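Local atomic coordinates of dimethyladenosine transferase, putative (Plasmodium falciparum, PDB entry 2H1R), a protein that probably transfers methyl groups from S-adenosyl-L-methionine to adenines of ribosomal RNA, this chain comprising most of the protein, including its class I-like methyltransferase domain. Residues A[171-176]-A[189-194]; A[35-40]-A[135-140]; A[141-146]-A[185-190]. One frame throughout, in Å; residues are numbered along the deposited sequence.

Contact 1 (A[171-176]-A[189-194]); sequences TKVCNV and SVIVKL
Strands 171-176 and 189-194 run antiparallel, the axes of these short segments 4.4 Å apart at closest approach, and between Lys172 and Cys174 the register slips by one residue. Paired backbone bonds join Thr171 to Lys193 and Val176 to Ser189 at the two ends. Where the register slips, Ile191 O takes a short bond from Val173 N (2.7 Å) and a weak one from Cys174 N, while Ile191 N donates to Cys174 O.

Ile191 carries the side-chain contact. Ile191 CD1 touches Cys174 SG at 3.7 Å and presses on Val176 CG2 at 3.5 Å, tighter than usual for two carbons. With CG1 beside the backbone N (chi1 -60°), this longer branch runs toward Val176, and Ile191 CG2 is left to meet Val173 CB at 3.7 Å. On the face that holds Lys172, Asn175 and Val190, the bent lysine chain crosses Val190 at about a right angle, bringing Lys172 NZ to 3.4 Å from Val190 CG1. Thr171 and Lys193 lie side by side, Thr171 OG1 being 3.6 Å from Lys193 CE; a water joins Thr171 OG1 to Lys193 O, donating to the carbonyl.

Helix 28-38 covers Ile191 through Ile30 and Ile34. Two residues facing one define a classic beta bulge, here set in the antiparallel strand pair that closes the 3-2-1-4-5-7-6 sheet of class I methyltransferases.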
loop_
_atom_site.group_PDB
_atom_site.type_symbol
_atom_site.label_atom_id
_atom_site.label_comp_id
_atom_site.label_asym_id
_atom_site.label_seq_id
_atom_site.Cartn_x
_atom_site.Cartn_y
_atom_site.Cartn_z
ATOM N N THR A 171 1.962 4.437 10.341
ATOM C CA THR A 171 2.821 4.792 11.461
ATOM C C THR A 171 3.823 3.684 11.766
ATOM O O THR A 171 3.560 2.523 11.495
ATOM C CB THR A 171 2.011 5.092 12.727
ATOM O OG1 THR A 171 1.125 4.009 12.972
ATOM C CG2 THR A 171 1.212 6.408 12.602
ATOM N N LYS A 172 4.974 4.063 12.333
ATOM C CA LYS A 172 5.981 3.118 12.754
ATOM C C LYS A 172 5.612 2.575 14.133
ATOM O O LYS A 172 5.324 3.340 15.063
ATOM C CB LYS A 172 7.343 3.784 12.809
ATOM C CG LYS A 172 8.436 2.896 13.361
ATOM C CD LYS A 172 9.656 3.739 13.727
ATOM C CE LYS A 172 10.882 3.121 13.126
ATOM N NZ LYS A 172 10.726 3.116 11.636
ATOM N N VAL A 173 5.613 1.258 14.256
ATOM C CA VAL A 173 5.316 0.608 15.525
ATOM C C VAL A 173 6.638 0.460 16.289
ATOM O O VAL A 173 6.744 0.919 17.423
ATOM C CB VAL A 173 4.646 -0.772 15.291
ATOM C CG1 VAL A 173 4.532 -1.601 16.613
ATOM C CG2 VAL A 173 3.291 -0.599 14.648
ATOM N N CYS A 174 7.647 -0.129 15.643
ATOM C CA CYS A 174 8.969 -0.313 16.247
ATOM C C CYS A 174 10.028 -0.817 15.263
ATOM O O CYS A 174 9.732 -1.218 14.124
ATOM C CB CYS A 174 8.879 -1.290 17.427
ATOM S SG CYS A 174 8.399 -2.987 16.957
ATOM N N ASN A 175 11.280 -0.783 15.717
ATOM C CA ASN A 175 12.373 -1.406 15.017
ATOM C C ASN A 175 12.494 -2.840 15.462
ATOM O O ASN A 175 12.143 -3.180 16.590
ATOM C CB ASN A 175 13.673 -0.678 15.326
ATOM C CG ASN A 175 13.628 0.745 14.883
ATOM O OD1 ASN A 175 13.519 1.014 13.699
ATOM N ND2 ASN A 175 13.678 1.667 15.829
ATOM N N VAL A 176 12.966 -3.692 14.567
ATOM C CA VAL A 176 13.235 -5.070 14.925
ATOM C C VAL A 176 14.646 -5.403 14.470
ATOM O O VAL A 176 14.878 -5.628 13.267
ATOM C CB VAL A 176 12.225 -6.026 14.249
ATOM C CG1 VAL A 176 12.493 -7.454 14.664
ATOM C CG2 VAL A 176 10.788 -5.623 14.596
ATOM N N SER A 189 14.712 -5.034 10.452
ATOM C CA SER A 189 13.301 -4.882 10.044
ATOM C C SER A 189 12.601 -3.786 10.823
ATOM O O SER A 189 13.151 -3.228 11.769
ATOM C CB SER A 189 12.529 -6.199 10.194
ATOM O OG SER A 189 12.982 -7.219 9.306
ATOM N N VAL A 190 11.375 -3.475 10.405
ATOM C CA VAL A 190 10.581 -2.425 11.005
ATOM C C VAL A 190 9.130 -2.906 10.919
ATOM O O VAL A 190 8.737 -3.484 9.914
ATOM C CB VAL A 190 10.714 -1.084 10.229
ATOM C CG1 VAL A 190 9.681 -0.029 10.725
ATOM C CG2 VAL A 190 12.134 -0.519 10.361
ATOM N N ILE A 191 8.377 -2.671 11.983
ATOM C CA ILE A 191 6.945 -2.944 11.995
ATOM C C ILE A 191 6.201 -1.644 11.854
ATOM O O ILE A 191 6.470 -0.671 12.583
ATOM C CB ILE A 191 6.515 -3.678 13.295
ATOM C CG1 ILE A 191 7.291 -5.011 13.356
ATOM C CG2 ILE A 191 4.957 -3.857 13.288
ATOM C CD1 ILE A 191 7.295 -5.693 14.669
ATOM N N VAL A 192 5.272 -1.632 10.910
ATOM C CA VAL A 192 4.448 -0.450 10.623
ATOM C C VAL A 192 2.979 -0.830 10.798
ATOM O O VAL A 192 2.632 -2.037 10.729
ATOM C CB VAL A 192 4.685 0.120 9.188
ATOM C CG1 VAL A 192 6.129 0.583 9.011
ATOM C CG2 VAL A 192 4.365 -0.882 8.132
ATOM N N LYS A 193 2.154 0.174 11.061
ATOM C CA LYS A 193 0.703 0.023 11.167
ATOM C C LYS A 193 0.029 0.859 10.111
ATOM O O LYS A 193 0.430 2.005 9.871
ATOM C CB LYS A 193 0.241 0.476 12.558
ATOM C CG LYS A 193 -1.280 0.332 12.823
ATOM C CD LYS A 193 -1.605 0.735 14.288
ATOM C CE LYS A 193 -1.678 2.266 14.449
ATOM N NZ LYS A 193 -1.907 2.767 15.893
ATOM N N LEU A 194 -0.945 0.252 9.443
ATOM C CA LEU A 194 -1.746 0.898 8.412
ATOM C C LEU A 194 -3.193 0.902 8.874
ATOM O O LEU A 194 -3.737 -0.175 9.184
ATOM C CB LEU A 194 -1.711 0.131 7.089
ATOM C CG LEU A 194 -0.414 -0.307 6.408
ATOM C CD1 LEU A 194 -0.689 -0.829 4.996
ATOM C CD2 LEU A 194 0.561 0.829 6.382
HETATM O O HOH W 1 -1.321 4.090 11.541
#

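Contact 2 (A[35-40]-A[135-140]); sequences IYAAKI and CAVLMF
In the Rossmann-like fold of class I methyltransferases, helices flank a central sheet, and here the C-terminal end of helix 28-38 packs on strand 135-141, the strand between 109-113 and 189-196. The interface is small and buried, with no hydrogen bond between segments 35-40 and 135-140; it depends on two alanines, which let the helix backbone itself approach the strand.

Val137 is the central contributor, through one methyl. Val137 CG2 reaches Ala38 CA at 3.7 Å and lies 3.8 Å from Ala38 N, touching main chain as much as side chain. The two alanine methyls also meet Val137 CG2, Ala38 CB at 3.9 Å and Ala37 CB more loosely at 4.2 Å. CG1 stands anti to the backbone N (chi1 -175°), which leaves CG2 beside that N and facing the last helical turn.

Neighbouring strands complete the surroundings: Ala38 also touches Val109, and Val137 touches Ile191 of strand 189-196. Helix 28-38 ends here: Lys39 is the first residue to leave helical geometry, with positive phi (52°). Two residues before Val137, Cys135 also directs its CB toward the helix, as alternate residues of a strand do. The sulfur sits beside the Ala38 carbonyl rather than beyond its oxygen, Cys135 SG lying 3.7 Å from Ala38 O and 4.1 Å from Ala38 CA.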
loop_
_atom_site.group_PDB
_atom_site.type_symbol
_atom_site.label_atom_id
_atom_site.label_comp_id
_atom_site.label_asym_id
_atom_site.label_seq_id
_atom_site.Cartn_x
_atom_site.Cartn_y
_atom_site.Cartn_z
ATOM N N ILE A 35 0.716 -6.972 19.184
ATOM C CA ILE A 35 -0.625 -7.165 19.747
ATOM C C ILE A 35 -1.203 -5.822 20.218
ATOM O O ILE A 35 -2.358 -5.513 19.947
ATOM C CB ILE A 35 -0.567 -8.166 20.939
ATOM C CG1 ILE A 35 -0.223 -9.576 20.473
ATOM C CG2 ILE A 35 -1.858 -8.091 21.817
ATOM C CD1 ILE A 35 -1.194 -10.144 19.426
ATOM N N TYR A 36 -0.381 -5.027 20.892
ATOM C CA TYR A 36 -0.826 -3.707 21.380
ATOM C C TYR A 36 -1.239 -2.791 20.217
ATOM O O TYR A 36 -2.281 -2.129 20.261
ATOM C CB TYR A 36 0.258 -3.027 22.219
ATOM C CG TYR A 36 -0.145 -1.680 22.794
ATOM C CD1 TYR A 36 -0.723 -1.582 24.067
ATOM C CD2 TYR A 36 0.051 -0.515 22.074
ATOM C CE1 TYR A 36 -1.094 -0.345 24.601
ATOM C CE2 TYR A 36 -0.320 0.725 22.585
ATOM C CZ TYR A 36 -0.890 0.805 23.854
ATOM O OH TYR A 36 -1.250 2.047 24.359
ATOM N N ALA A 37 -0.423 -2.772 19.181
ATOM C CA ALA A 37 -0.722 -1.982 17.990
ATOM C C ALA A 37 -2.005 -2.424 17.266
ATOM O O ALA A 37 -2.716 -1.589 16.695
ATOM C CB ALA A 37 0.490 -2.067 17.001
ATOM N N ALA A 38 -2.239 -3.737 17.206
ATOM C CA ALA A 38 -3.354 -4.295 16.433
ATOM C C ALA A 38 -4.736 -3.981 17.023
ATOM O O ALA A 38 -5.698 -3.909 16.262
ATOM C CB ALA A 38 -3.195 -5.803 16.223
ATOM N N LYS A 39 -4.828 -3.800 18.348
ATOM C CA LYS A 39 -6.120 -3.450 19.025
ATOM C C LYS A 39 -7.270 -4.414 18.662
ATOM O O LYS A 39 -8.371 -4.001 18.297
ATOM C CB LYS A 39 -6.529 -1.991 18.748
ATOM C CG LYS A 39 -5.536 -0.943 19.291
ATOM N N ILE A 40 -7.004 -5.708 18.765
ATOM C CA ILE A 40 -7.950 -6.712 18.259
ATOM C C ILE A 40 -9.190 -6.858 19.191
ATOM O O ILE A 40 -9.028 -6.937 20.407
ATOM C CB ILE A 40 -7.256 -8.060 18.120
ATOM C CG1 ILE A 40 -6.151 -7.954 17.059
ATOM C CG2 ILE A 40 -8.265 -9.164 17.737
ATOM C CD1 ILE A 40 -5.095 -9.038 17.157
ATOM N N CYS A 135 -7.350 -2.548 10.262
ATOM C CA CYS A 135 -5.932 -2.244 10.396
ATOM C C CYS A 135 -5.022 -3.398 10.046
ATOM O O CYS A 135 -5.442 -4.535 10.024
ATOM C CB CYS A 135 -5.630 -1.675 11.784
ATOM S SG CYS A 135 -4.693 -2.643 12.913
ATOM N N ALA A 136 -3.771 -3.085 9.740
ATOM C CA ALA A 136 -2.781 -4.098 9.410
ATOM C C ALA A 136 -1.500 -3.750 10.159
ATOM O O ALA A 136 -1.111 -2.600 10.174
ATOM C CB ALA A 136 -2.526 -4.133 7.871
ATOM N N VAL A 137 -0.873 -4.726 10.798
ATOM C CA VAL A 137 0.402 -4.523 11.491
ATOM C C VAL A 137 1.400 -5.406 10.718
ATOM O O VAL A 137 1.264 -6.636 10.668
ATOM C CB VAL A 137 0.309 -4.877 12.977
ATOM C CG1 VAL A 137 1.614 -4.543 13.687
ATOM C CG2 VAL A 137 -0.880 -4.096 13.641
ATOM N N LEU A 138 2.355 -4.760 10.049
ATOM C CA LEU A 138 3.171 -5.432 9.025
ATOM C C LEU A 138 4.657 -5.264 9.325
ATOM O O LEU A 138 5.104 -4.150 9.580
ATOM C CB LEU A 138 2.823 -4.894 7.614
ATOM C CG LEU A 138 1.338 -4.947 7.131
ATOM C CD1 LEU A 138 1.077 -4.116 5.856
ATOM C CD2 LEU A 138 0.849 -6.335 6.916
ATOM N N MET A 139 5.415 -6.352 9.263
ATOM C CA MET A 139 6.866 -6.254 9.407
ATOM C C MET A 139 7.551 -6.352 8.038
ATOM O O MET A 139 7.264 -7.256 7.246
ATOM C CB MET A 139 7.379 -7.283 10.406
ATOM C CG MET A 139 8.877 -7.333 10.532
ATOM S SD MET A 139 9.290 -8.231 12.025
ATOM C CE MET A 139 9.113 -9.890 11.457
ATOM N N PHE A 140 8.385 -5.361 7.745
ATOM C CA PHE A 140 9.121 -5.298 6.477
ATOM C C PHE A 140 10.610 -5.119 6.737
ATOM O O PHE A 140 11.018 -4.530 7.732
ATOM C CB PHE A 140 8.670 -4.091 5.620
ATOM C CG PHE A 140 7.241 -4.148 5.124
ATOM C CD1 PHE A 140 6.901 -4.913 4.011
ATOM C CD2 PHE A 140 6.263 -3.353 5.711
ATOM C CE1 PHE A 140 5.594 -4.954 3.531
ATOM C CE2 PHE A 140 4.937 -3.369 5.239
ATOM C CZ PHE A 140 4.603 -4.187 4.133
#

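Contact 3 (A[141-146]-A[185-190]); sequences QKEFAE and PKVDSV
Gln141, which packs its side chain across Val187, is the N-cap residue at a strand-to-helix junction of the methyltransferase fold: strand 135-141 ends here and helix 142-148 begins, beside the loop that leads into strand 189-196. Gln141 and Ser189 form an antiparallel non-hydrogen-bonded pair with diverging side chains.

Direct hydrogen bonding across the contact is by backbone. Lys142 N, in the first turn of the helix, donates to Asp188 O at 2.8 Å, the donor tilted 22° from the carbonyl plane, so a loop carbonyl satisfies an N-H at the helix start. Within segment 141-146, Gln141 NE2 gives Glu143 OE2 a nearly straight bond of 2.6 Å. Glu143 OE2 lies almost in the amide plane, and this in-plane N-H bond helps hold the amide in its rotation.

Van der Waals packing falls in two patches. The apolar one sets Ala145 CB 3.6 Å from Val190 CB; in the other, the extended Gln141 chain crosses Val187 obliquely and its amide end lies over the valine, Gln141 NE2 being 3.7 Å from Val187 CG1.

Two waters bridge helix and loop. Lys142 NZ and Asp188 OD2 are 4.8 Å apart, and one water accepts from Lys142 NZ and donates to Asp188 OD2. Asp188 OD2 also has a salt bridge to Arg178, which, with the nearby lysine, would probably favour the ionised aspartate. The other water donates to Glu143 OE1 at 2.8 Å and accepts from Asp188 N at 3.1 Å.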
loop_
_atom_site.group_PDB
_atom_site.type_symbol
_atom_site.label_atom_id
_atom_site.label_comp_id
_atom_site.label_asym_id
_atom_site.label_seq_id
_atom_site.Cartn_x
_atom_site.Cartn_y
_atom_site.Cartn_z
ATOM N N GLN A 141 11.433 -5.565 5.800
ATOM C CA GLN A 141 12.846 -5.190 5.817
ATOM C C GLN A 141 12.974 -3.658 5.927
ATOM O O GLN A 141 12.156 -2.930 5.346
ATOM C CB GLN A 141 13.517 -5.759 4.565
ATOM C CG GLN A 141 14.993 -6.053 4.713
ATOM C CD GLN A 141 15.588 -6.734 3.482
ATOM O OE1 GLN A 141 15.255 -7.878 3.167
ATOM N NE2 GLN A 141 16.506 -6.043 2.806
ATOM N N LYS A 142 13.962 -3.167 6.694
ATOM C CA LYS A 142 14.052 -1.756 7.090
ATOM C C LYS A 142 13.958 -0.753 5.934
ATOM O O LYS A 142 13.323 0.300 6.059
ATOM C CB LYS A 142 15.362 -1.494 7.845
ATOM C CG LYS A 142 15.555 -0.048 8.334
ATOM C CD LYS A 142 16.941 0.174 8.987
ATOM C CE LYS A 142 18.060 0.369 7.939
ATOM N NZ LYS A 142 19.412 0.422 8.604
ATOM N N GLU A 143 14.615 -1.098 4.835
ATOM C CA GLU A 143 14.794 -0.199 3.688
ATOM C C GLU A 143 13.408 0.056 3.054
ATOM O O GLU A 143 13.053 1.215 2.741
ATOM C CB GLU A 143 15.768 -0.830 2.673
ATOM C CG GLU A 143 17.164 -1.365 3.218
ATOM C CD GLU A 143 17.117 -2.579 4.192
ATOM O OE1 GLU A 143 17.002 -2.368 5.405
ATOM O OE2 GLU A 143 17.253 -3.748 3.764
ATOM N N PHE A 144 12.614 -1.012 2.932
ATOM C CA PHE A 144 11.265 -0.897 2.367
ATOM C C PHE A 144 10.356 -0.086 3.276
ATOM O O PHE A 144 9.661 0.802 2.822
ATOM C CB PHE A 144 10.655 -2.270 2.069
ATOM C CG PHE A 144 9.329 -2.188 1.359
ATOM C CD1 PHE A 144 9.272 -2.104 -0.027
ATOM C CD2 PHE A 144 8.139 -2.175 2.068
ATOM C CE1 PHE A 144 8.043 -2.017 -0.686
ATOM C CE2 PHE A 144 6.909 -2.091 1.401
ATOM C CZ PHE A 144 6.865 -2.001 0.032
ATOM N N ALA A 145 10.355 -0.403 4.570
ATOM C CA ALA A 145 9.607 0.395 5.533
ATOM C C ALA A 145 10.003 1.869 5.543
ATOM O O ALA A 145 9.136 2.709 5.709
ATOM C CB ALA A 145 9.706 -0.202 6.908
ATOM N N GLU A 146 11.296 2.193 5.377
ATOM C CA GLU A 146 11.716 3.618 5.392
ATOM C C GLU A 146 11.045 4.375 4.226
ATOM O O GLU A 146 10.648 5.512 4.376
ATOM C CB GLU A 146 13.227 3.798 5.202
ATOM C CG GLU A 146 14.217 3.503 6.334
ATOM C CD GLU A 146 15.657 3.712 5.793
ATOM O OE1 GLU A 146 15.913 4.789 5.155
ATOM O OE2 GLU A 146 16.519 2.796 5.942
ATOM N N PRO A 185 19.317 -12.799 10.392
ATOM C CA PRO A 185 19.596 -12.397 9.021
ATOM C C PRO A 185 20.692 -11.340 8.952
ATOM O O PRO A 185 21.210 -10.898 9.993
ATOM C CB PRO A 185 18.260 -11.787 8.572
ATOM C CG PRO A 185 17.730 -11.166 9.811
ATOM C CD PRO A 185 18.106 -12.129 10.910
ATOM N N LYS A 186 21.033 -10.929 7.732
ATOM C CA LYS A 186 22.029 -9.891 7.528
ATOM C C LYS A 186 21.332 -8.578 7.181
ATOM O O LYS A 186 21.845 -7.776 6.392
ATOM C CB LYS A 186 23.027 -10.309 6.423
ATOM C CG LYS A 186 23.919 -11.521 6.775
ATOM C CD LYS A 186 24.732 -11.297 8.067
ATOM C CE LYS A 186 26.246 -11.136 7.820
ATOM N NZ LYS A 186 26.640 -9.876 7.110
ATOM N N VAL A 187 20.138 -8.399 7.752
ATOM C CA VAL A 187 19.251 -7.248 7.523
ATOM C C VAL A 187 18.285 -7.033 8.719
ATOM O O VAL A 187 17.868 -7.988 9.392
ATOM C CB VAL A 187 18.420 -7.351 6.186
ATOM C CG1 VAL A 187 19.274 -7.055 4.961
ATOM C CG2 VAL A 187 17.735 -8.701 6.036
ATOM N N ASP A 188 17.965 -5.773 8.978
ATOM C CA ASP A 188 17.075 -5.387 10.065
ATOM C C ASP A 188 15.697 -5.049 9.550
ATOM O O ASP A 188 15.536 -4.809 8.354
ATOM C CB ASP A 188 17.663 -4.207 10.798
ATOM C CG ASP A 188 19.072 -4.499 11.288
ATOM O OD1 ASP A 188 19.240 -5.388 12.156
ATOM O OD2 ASP A 188 20.019 -3.856 10.773
ATOM N N SER A 189 14.712 -5.034 10.452
ATOM C CA SER A 189 13.301 -4.882 10.044
ATOM C C SER A 189 12.601 -3.786 10.823
ATOM O O SER A 189 13.151 -3.228 11.769
ATOM C CB SER A 189 12.529 -6.199 10.194
ATOM O OG SER A 189 12.982 -7.219 9.306
ATOM N N VAL A 190 11.375 -3.475 10.405
ATOM C CA VAL A 190 10.581 -2.425 11.005
ATOM C C VAL A 190 9.130 -2.906 10.919
ATOM O O VAL A 190 8.737 -3.484 9.914
ATOM C CB VAL A 190 10.714 -1.084 10.229
ATOM C CG1 VAL A 190 9.681 -0.029 10.725
ATOM C CG2 VAL A 190 12.134 -0.519 10.361
HETATM O O HOH W 2 19.875 -2.350 8.712
HETATM O O HOH W 3 19.011 -3.740 6.874
#

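Strand 189-196 lies in contacts 1 and 3, which share Ser189 and Val190 and have centres about 10 Å apart, and it borders the strand of contact 2. Probable hydrogen bonds from Leu138 N to Val192 O (2.8 Å) and from Phe140 N to Val190 O (2.9 Å) make that join. Strand 135-141 then runs directly into the helix of contact 3. Ile191 and Val137 meet helix 28-38, whereas Val190 meets helix 142-148, so the helices lie on opposite faces of the sheet. Near the predicted S-adenosyl-L-methionine site, the side chain of Val176 is about 4 Å from that of Leu25, and that of the shared Ser189 about 6 Å from that of Asn113; the side chain of Val137 is about 10 Å from both.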